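Local atomic coordinates of putative amidohydrolase/peptidase (Burkholderia cenocepacia, PDB entry 4WJB), a protein that probably hydrolyses carbon-nitrogen bonds other than peptide bonds, as a zinc-dependent amidohydrolase of the peptidase M20 family. Residues Met74-Ala79 with Met150-Val155. Residues are numbered along the deposited sequence; the frame is centred on the assembly and turned at random.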
loop_
_atom_site.group_PDB
_atom_site.type_symbol
_atom_site.label_atom_id
_atom_site.label_comp_id
_atom_site.label_asym_id
_atom_site.label_seq_id
_atom_site.Cartn_x
_atom_site.Cartn_y
_atom_site.Cartn_z
ATOM N N MET A 74 14.651 -40.367 -3.146
ATOM C CA MET A 74 14.281 -39.067 -2.597
ATOM C C MET A 74 13.980 -39.172 -1.106
ATOM O O MET A 74 13.525 -38.209 -0.484
ATOM C CB MET A 74 13.077 -38.483 -3.345
ATOM C CG MET A 74 13.468 -37.752 -4.625
ATOM S SD MET A 74 14.545 -36.325 -4.318
ATOM C CE MET A 74 13.370 -35.159 -3.622
ATOM N N GLY A 75 14.242 -40.345 -0.538
ATOM C CA GLY A 75 14.042 -40.572 0.883
ATOM C C GLY A 75 12.595 -40.793 1.284
ATOM O O GLY A 75 12.268 -40.792 2.470
ATOM N N ASN A 76 11.718 -40.972 0.301
ATOM C CA ASN A 76 10.340 -41.332 0.593
ATOM C C ASN A 76 10.307 -42.696 1.268
ATOM O O ASN A 76 10.982 -43.627 0.832
ATOM C CB ASN A 76 9.494 -41.353 -0.677
ATOM C CG ASN A 76 9.444 -40.008 -1.368
ATOM O OD1 ASN A 76 9.351 -38.961 -0.719
ATOM N ND2 ASN A 76 9.508 -40.028 -2.695
ATOM N N VAL A 77 9.533 -42.804 2.341
ATOM C CA VAL A 77 9.481 -44.038 3.109
ATOM C C VAL A 77 8.158 -44.736 2.853
ATOM O O VAL A 77 7.099 -44.132 3.021
ATOM C CB VAL A 77 9.651 -43.768 4.618
ATOM C CG1 VAL A 77 9.677 -45.073 5.400
ATOM C CG2 VAL A 77 10.927 -42.969 4.867
ATOM N N PHE A 78 8.224 -46.003 2.445
ATOM C CA PHE A 78 7.026 -46.791 2.161
ATOM C C PHE A 78 6.969 -48.012 3.068
ATOM O O PHE A 78 7.858 -48.857 3.026
ATOM C CB PHE A 78 6.990 -47.257 0.698
ATOM C CG PHE A 78 7.103 -46.150 -0.304
ATOM C CD1 PHE A 78 8.347 -45.695 -0.714
ATOM C CD2 PHE A 78 5.966 -45.575 -0.853
ATOM C CE1 PHE A 78 8.457 -44.679 -1.648
ATOM C CE2 PHE A 78 6.070 -44.556 -1.782
ATOM C CZ PHE A 78 7.320 -44.108 -2.180
ATOM N N ALA A 79 5.926 -48.099 3.885
ATOM C CA ALA A 79 5.704 -49.278 4.713
ATOM C C ALA A 79 4.623 -50.130 4.074
ATOM O O ALA A 79 3.476 -49.704 3.988
ATOM C CB ALA A 79 5.304 -48.878 6.118
ATOM N N MET A 150 6.502 -29.780 -1.517
ATOM C CA MET A 150 5.998 -30.976 -2.189
ATOM C C MET A 150 6.961 -31.490 -3.257
ATOM O O MET A 150 6.532 -32.050 -4.260
ATOM C CB MET A 150 4.627 -30.699 -2.826
ATOM C CG MET A 150 3.489 -30.479 -1.828
ATOM S SD MET A 150 2.261 -29.258 -2.365
ATOM C CE MET A 150 1.847 -29.842 -4.007
ATOM N N VAL A 151 8.257 -31.296 -3.041
ATOM C CA VAL A 151 9.235 -31.598 -4.081
ATOM C C VAL A 151 9.371 -33.100 -4.314
ATOM O O VAL A 151 9.598 -33.527 -5.445
ATOM C CB VAL A 151 10.627 -30.990 -3.754
ATOM C CG1 VAL A 151 11.188 -31.549 -2.449
ATOM C CG2 VAL A 151 11.602 -31.236 -4.901
ATOM N N SER A 152 9.199 -33.903 -3.264
ATOM C CA SER A 152 9.476 -35.338 -3.370
ATOM C C SER A 152 8.301 -36.109 -3.967
ATOM O O SER A 152 8.487 -36.989 -4.806
ATOM C CB SER A 152 9.843 -35.921 -2.006
ATOM O OG SER A 152 10.341 -37.237 -2.157
ATOM N N ALA A 153 7.088 -35.780 -3.535
ATOM C CA ALA A 153 5.912 -36.306 -4.201
ATOM C C ALA A 153 5.925 -35.798 -5.641
ATOM O O ALA A 153 5.422 -36.461 -6.549
ATOM C CB ALA A 153 4.636 -35.892 -3.479
ATOM N N GLY A 154 6.527 -34.628 -5.839
ATOM C CA GLY A 154 6.696 -34.067 -7.166
ATOM C C GLY A 154 7.551 -34.944 -8.065
ATOM O O GLY A 154 7.157 -35.255 -9.190
ATOM N N VAL A 155 8.724 -35.339 -7.578
ATOM C CA VAL A 155 9.580 -36.261 -8.327
ATOM C C VAL A 155 8.846 -37.581 -8.568
ATOM O O VAL A 155 8.902 -38.150 -9.658
ATOM C CB VAL A 155 10.905 -36.546 -7.593
ATOM C CG1 VAL A 155 11.767 -37.510 -8.407
ATOM C CG2 VAL A 155 11.662 -35.249 -7.333
#
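S152, in the first turn of helix 151-157, reaches across to the loop that leads into strand 77-81 and gives its hydroxyl to N76. OG stands anti to the backbone N (chi1 -169°), which turns it toward the N76 amide. The hydrogen bond from OG to N76 OD1 measures 2.5 Å, a length so short that it is to be read with caution at 1.95 Å resolution. This is nevertheless the tight part of the contact: it is buried, and M74 CB lies 3.2 Å from the same S152 OG, so the hydroxyl has the amide tip of N76 on one flank and M74 CB on another. N76 is gripped from more than one direction, since OD1 also accepts from the backbone N of T139 and ND2 donates to OD2 of D72. Packing is looser farther along M74. Its chain, bent at chi2 (-62°) and chi3 (-74°), curls back over the helix, bringing CE to 3.9 Å from S152 CA. CE then rests against V155 CG2 at 4.1 Å, the two side chains crossing at about a right angle, and only grazes V151 CG1 at 4.4 Å. V155, one turn beyond V151, is partly exposed. The contact ties the loop entering strand 77-81, an inner strand paired with 68-71 and 133-138, to the helix that follows the loop of E141, a zinc ligand in this protein though without its metal in this chain. The S152 side chain is about 13 Å from the zinc ion held by H96, D107 and H203, too far to coordinate it. With S152 and T139 donating to OD1 and D72 accepting from ND2, the amide's orientation is set and its buried carbonyl oxygen has two donors.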